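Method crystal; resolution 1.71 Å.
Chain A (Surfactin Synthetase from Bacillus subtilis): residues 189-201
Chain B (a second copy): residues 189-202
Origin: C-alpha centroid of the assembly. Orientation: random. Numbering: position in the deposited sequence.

Chain A (189-201) WEEATTGAYRMKR
Chain B 189-202: WEEATTGAYRMKRG

Two copies of the same segment pair through antiparallel strands, forming a short, nearly twofold-symmetric beta ladder centred on Arg A198 and Arg B198. The axes of the two strands, which run through Arg A198 and Arg B198, come within 4.6 Å, and their N-to-C directions differ by 166°. The contact buries 833 Å², both sides summed.

Arg A198 faces Arg B198 as a non-hydrogen-bonded pair, CA to CA 4.0 Å. Tyr A197 pairs with Met B199, and Met A199 with Tyr B197; in both pairs the CA atoms are 5.3 Å apart. Each of these pairs closes a ring of two backbone hydrogen bonds. Tyr A197 N donates to Met B199 O at 2.8 Å, almost straight at 176°. Met B199 N donates to Tyr A197 O at 2.8 Å and 157°. In the other ring, Tyr B197 N to Met A199 O and Met A199 N to Tyr B197 O are again 2.8 Å each. The close central pairing also brings Arg A198 CA to 3.2 Å from Tyr B197 O and Arg B198 CA to 3.3 Å from Tyr A197 O, both CA-H...O contacts. Phi/psi is extended through the ladder, from -113/118 at Tyr A197 to -141/150 at Met A199; chain B follows closely.

The tyrosines and methionines share one face. Both tyrosines have chi1 t, with chi2 near 40°. Both methionines are p, t, p, and their ends come nearer the partner chain. Met A199 CE meets Met B199 CE at 3.5 Å. Each sulfur lies at the edge of the opposing tyrosine ring: Met B199 SD is 3.9 Å from Tyr A197 CD2, and Met A199 SD is 3.9 Å from Tyr B197 CD2. Glu A190 CG packs 3.4 Å from Met B199 SD, and Glu B190 CG 3.4 Å from Met A199 SD.

Arg A198 and Arg B198 occupy the other face, where symmetry is looser. Arg A198 is t, t, p; Arg B198 is t, t, t. Arg B198 NE lies 3.5 Å from Ala A196 CB, which sits at the guanidinium edge. Arg A198 CD is 3.9 Å from Ala B196 CB.

Lys A200 and Lys B200 are all-t. Their aliphatic parts run along the partner's loop: Lys B200 CE is 3.6 Å from Thr A194 O, and Lys A200 CE is 3.6 Å from Thr B194 O. Within each chain, Gly A195 N donates to Thr A193 OG1 and Gly B195 N to Thr B193 OG1, both at 2.8 Å.

Waters extend the pairing. Water 1 accepts from Arg B201 N (3.0 Å) and donates to Gly A195 O (2.6 Å). Water 4 donates to Arg A201 O (2.9 Å) and Thr B194 O (2.7 Å).

Arg B201 NH2 is 4.1 Å from Glu A190 OE2, and that oxygen lies well out of the guanidinium plane. This is charge proximity, not a salt bridge.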

# COMPACT_ATOMS: atom_id res chain seq x y z
N TRP A 189 7.23 6.30 2.34
CA TRP A 189 6.40 6.68 3.48
C TRP A 189 6.01 5.50 4.36
O TRP A 189 5.28 5.68 5.34
CB TRP A 189 5.13 7.38 2.99
CG TRP A 189 5.38 8.59 2.15
CD1 TRP A 189 5.42 8.65 0.78
CD2 TRP A 189 5.66 9.91 2.62
NE1 TRP A 189 5.71 9.94 0.38
CE2 TRP A 189 5.86 10.73 1.49
CE3 TRP A 189 5.76 10.48 3.90
CZ2 TRP A 189 6.16 12.09 1.59
CZ3 TRP A 189 6.06 11.84 4.00
CH2 TRP A 189 6.25 12.63 2.85
N GLU A 190 6.50 4.31 4.04
CA GLU A 190 6.16 3.11 4.80
C GLU A 190 6.28 3.26 6.32
O GLU A 190 5.32 3.00 7.05
CB GLU A 190 7.04 1.93 4.36
CG GLU A 190 6.57 0.58 4.89
CD GLU A 190 7.60 -0.51 4.71
OE1 GLU A 190 8.39 -0.45 3.74
OE2 GLU A 190 7.62 -1.45 5.53
N GLU A 191 7.45 3.68 6.80
CA GLU A 191 7.65 3.83 8.23
C GLU A 191 7.13 5.15 8.78
O GLU A 191 7.26 5.42 9.98
CB GLU A 191 9.14 3.71 8.58
CG GLU A 191 9.80 2.41 8.13
CD GLU A 191 9.12 1.18 8.70
OE1 GLU A 191 8.85 1.15 9.92
OE2 GLU A 191 8.88 0.23 7.93
N ALA A 192 6.55 5.98 7.92
CA ALA A 192 6.04 7.28 8.34
C ALA A 192 4.60 7.24 8.85
O ALA A 192 4.09 8.24 9.36
CB ALA A 192 6.16 8.28 7.19
N THR A 193 3.93 6.10 8.72
CA THR A 193 2.55 5.98 9.18
C THR A 193 2.30 4.66 9.88
O THR A 193 2.88 3.65 9.52
CB THR A 193 1.56 6.08 7.99
OG1 THR A 193 0.23 5.84 8.47
CG2 THR A 193 1.89 5.05 6.92
N THR A 194 1.44 4.69 10.89
CA THR A 194 1.08 3.46 11.60
C THR A 194 -0.20 2.94 10.95
O THR A 194 -0.74 1.90 11.33
CB THR A 194 0.82 3.71 13.11
OG1 THR A 194 -0.22 4.69 13.27
CG2 THR A 194 2.09 4.21 13.79
N GLY A 195 -0.67 3.68 9.94
CA GLY A 195 -1.86 3.28 9.21
C GLY A 195 -1.45 2.51 7.97
O GLY A 195 -0.37 1.92 7.93
N ALA A 196 -2.29 2.51 6.94
CA ALA A 196 -1.97 1.80 5.71
C ALA A 196 -1.25 2.71 4.73
O ALA A 196 -1.58 3.89 4.61
CB ALA A 196 -3.24 1.27 5.07
N TYR A 197 -0.26 2.15 4.04
CA TYR A 197 0.50 2.88 3.04
C TYR A 197 0.15 2.23 1.71
O TYR A 197 0.42 1.05 1.50
CB TYR A 197 2.00 2.76 3.31
CG TYR A 197 2.91 3.38 2.26
CD1 TYR A 197 2.57 4.58 1.64
CD2 TYR A 197 4.13 2.79 1.94
CE1 TYR A 197 3.44 5.19 0.74
CE2 TYR A 197 5.01 3.39 1.04
CZ TYR A 197 4.66 4.60 0.45
OH TYR A 197 5.55 5.22 -0.40
N ARG A 198 -0.45 2.99 0.81
CA ARG A 198 -0.86 2.44 -0.48
C ARG A 198 -0.24 3.22 -1.62
O ARG A 198 -0.06 4.43 -1.52
CB ARG A 198 -2.38 2.48 -0.59
CG ARG A 198 -2.93 2.10 -1.96
CD ARG A 198 -4.45 1.99 -1.95
NE ARG A 198 -5.10 3.19 -1.44
CZ ARG A 198 -6.41 3.38 -1.43
NH1 ARG A 198 -7.23 2.45 -1.90
NH2 ARG A 198 -6.92 4.51 -0.93
N MET A 199 0.12 2.51 -2.68
CA MET A 199 0.70 3.16 -3.85
C MET A 199 0.17 2.52 -5.13
O MET A 199 -0.19 1.34 -5.15
CB MET A 199 2.23 3.04 -3.82
CG MET A 199 2.73 1.61 -3.87
SD MET A 199 4.49 1.50 -3.50
CE MET A 199 4.47 1.51 -1.77
N LYS A 200 0.09 3.32 -6.18
CA LYS A 200 -0.35 2.83 -7.48
C LYS A 200 0.40 3.64 -8.51
O LYS A 200 0.59 4.85 -8.33
CB LYS A 200 -1.86 3.00 -7.67
CG LYS A 200 -2.35 2.38 -8.98
CD LYS A 200 -3.86 2.19 -8.99
CE LYS A 200 -4.34 1.59 -10.32
NZ LYS A 200 -5.79 1.24 -10.27
N ARG A 201 0.85 2.97 -9.57
CA ARG A 201 1.60 3.63 -10.63
C ARG A 201 0.68 4.45 -11.52
O ARG A 201 -0.34 3.95 -12.01
CB ARG A 201 2.36 2.59 -11.47
CG ARG A 201 3.18 3.18 -12.61
CD ARG A 201 4.22 2.18 -13.12
NE ARG A 201 4.93 2.68 -14.30
CZ ARG A 201 4.53 2.50 -15.55
NH1 ARG A 201 5.24 2.99 -16.56
NH2 ARG A 201 3.42 1.81 -15.81
N TRP B 189 6.31 -6.05 -3.53
CA TRP B 189 5.31 -6.40 -4.54
C TRP B 189 4.87 -5.21 -5.39
O TRP B 189 4.00 -5.35 -6.24
CB TRP B 189 4.08 -7.01 -3.87
CG TRP B 189 4.39 -8.24 -3.07
CD1 TRP B 189 4.59 -8.32 -1.71
CD2 TRP B 189 4.52 -9.57 -3.57
NE1 TRP B 189 4.84 -9.63 -1.35
CE2 TRP B 189 4.81 -10.41 -2.47
CE3 TRP B 189 4.44 -10.14 -4.85
CZ2 TRP B 189 5.00 -11.79 -2.61
CZ3 TRP B 189 4.63 -11.51 -4.99
CH2 TRP B 189 4.91 -12.32 -3.88
N GLU B 190 5.48 -4.05 -5.17
CA GLU B 190 5.13 -2.83 -5.91
C GLU B 190 5.00 -2.99 -7.43
O GLU B 190 3.99 -2.61 -8.02
CB GLU B 190 6.13 -1.71 -5.61
CG GLU B 190 5.65 -0.34 -6.06
CD GLU B 190 6.72 0.74 -5.94
OE1 GLU B 190 7.52 0.68 -4.98
OE2 GLU B 190 6.75 1.64 -6.80
N GLU B 191 6.03 -3.54 -8.06
CA GLU B 191 6.03 -3.72 -9.51
C GLU B 191 5.30 -4.98 -9.97
O GLU B 191 5.14 -5.20 -11.16
CB GLU B 191 7.46 -3.77 -10.06
CG GLU B 191 8.11 -2.42 -10.31
CD GLU B 191 8.43 -1.66 -9.05
OE1 GLU B 191 7.50 -1.41 -8.25
OE2 GLU B 191 9.62 -1.31 -8.85
N ALA B 192 4.87 -5.80 -9.01
CA ALA B 192 4.18 -7.05 -9.32
C ALA B 192 2.71 -6.88 -9.67
O ALA B 192 2.05 -7.84 -10.08
CB ALA B 192 4.33 -8.03 -8.15
N THR B 193 2.18 -5.67 -9.50
CA THR B 193 0.77 -5.42 -9.80
C THR B 193 0.56 -4.09 -10.52
O THR B 193 1.29 -3.13 -10.28
CB THR B 193 -0.09 -5.40 -8.51
OG1 THR B 193 -1.44 -5.06 -8.84
CG2 THR B 193 0.44 -4.37 -7.52
N THR B 194 -0.42 -4.05 -11.41
CA THR B 194 -0.75 -2.82 -12.13
C THR B 194 -1.87 -2.16 -11.34
O THR B 194 -2.36 -1.08 -11.71
CB THR B 194 -1.20 -3.10 -13.58
OG1 THR B 194 -2.37 -3.93 -13.57
CG2 THR B 194 -0.10 -3.79 -14.35
N GLY B 195 -2.28 -2.82 -10.26
CA GLY B 195 -3.32 -2.29 -9.40
C GLY B 195 -2.66 -1.54 -8.26
O GLY B 195 -1.56 -1.01 -8.41
N ALA B 196 -3.32 -1.50 -7.10
CA ALA B 196 -2.77 -0.81 -5.95
C ALA B 196 -2.02 -1.77 -5.03
O ALA B 196 -2.43 -2.92 -4.87
CB ALA B 196 -3.88 -0.13 -5.17
N TYR B 197 -0.92 -1.29 -4.46
CA TYR B 197 -0.11 -2.08 -3.53
C TYR B 197 -0.26 -1.39 -2.19
O TYR B 197 0.08 -0.21 -2.05
CB TYR B 197 1.35 -2.10 -3.98
CG TYR B 197 2.31 -2.77 -3.01
CD1 TYR B 197 1.96 -3.95 -2.35
CD2 TYR B 197 3.59 -2.25 -2.81
CE1 TYR B 197 2.87 -4.61 -1.52
CE2 TYR B 197 4.51 -2.90 -1.99
CZ TYR B 197 4.14 -4.08 -1.35
OH TYR B 197 5.06 -4.76 -0.58
N ARG B 198 -0.76 -2.12 -1.21
CA ARG B 198 -1.00 -1.56 0.11
C ARG B 198 -0.29 -2.39 1.18
O ARG B 198 -0.24 -3.61 1.09
CB ARG B 198 -2.50 -1.56 0.37
CG ARG B 198 -2.97 -1.08 1.72
CD ARG B 198 -4.48 -1.25 1.78
NE ARG B 198 -5.06 -0.89 3.06
CZ ARG B 198 -6.35 -1.05 3.36
NH1 ARG B 198 -7.17 -1.58 2.47
NH2 ARG B 198 -6.81 -0.69 4.56
N MET B 199 0.28 -1.71 2.17
CA MET B 199 0.96 -2.41 3.25
C MET B 199 0.65 -1.75 4.59
O MET B 199 0.39 -0.55 4.66
CB MET B 199 2.48 -2.40 3.02
CG MET B 199 3.09 -1.01 3.05
SD MET B 199 4.80 -1.03 2.52
CE MET B 199 4.61 -0.97 0.76
N LYS B 200 0.66 -2.55 5.64
CA LYS B 200 0.42 -2.03 6.98
C LYS B 200 1.25 -2.84 7.95
O LYS B 200 1.37 -4.06 7.81
CB LYS B 200 -1.06 -2.09 7.34
CG LYS B 200 -1.38 -1.46 8.70
CD LYS B 200 -2.87 -1.17 8.87
CE LYS B 200 -3.15 -0.50 10.21
NZ LYS B 200 -4.56 -0.03 10.34
N ARG B 201 1.84 -2.16 8.93
CA ARG B 201 2.66 -2.82 9.94
C ARG B 201 1.78 -3.59 10.92
O ARG B 201 0.84 -3.03 11.48
CB ARG B 201 3.48 -1.79 10.72
CG ARG B 201 4.20 -2.37 11.94
CD ARG B 201 5.69 -2.52 11.70
NE ARG B 201 5.97 -3.12 10.40
CZ ARG B 201 7.20 -3.38 9.95
NH1 ARG B 201 8.25 -3.11 10.71
NH2 ARG B 201 7.37 -3.92 8.75
N GLY B 202 2.08 -4.87 11.11
CA GLY B 202 1.32 -5.71 12.02
C GLY B 202 2.07 -5.96 13.32
O GLY B 202 2.99 -5.21 13.66
O HOH W 1 1.67 0.82 9.00
O HOH W 2 0.35 -0.19 12.39
O HOH W 3 0.46 0.09 -9.69
O HOH W 4 -1.20 1.19 -12.59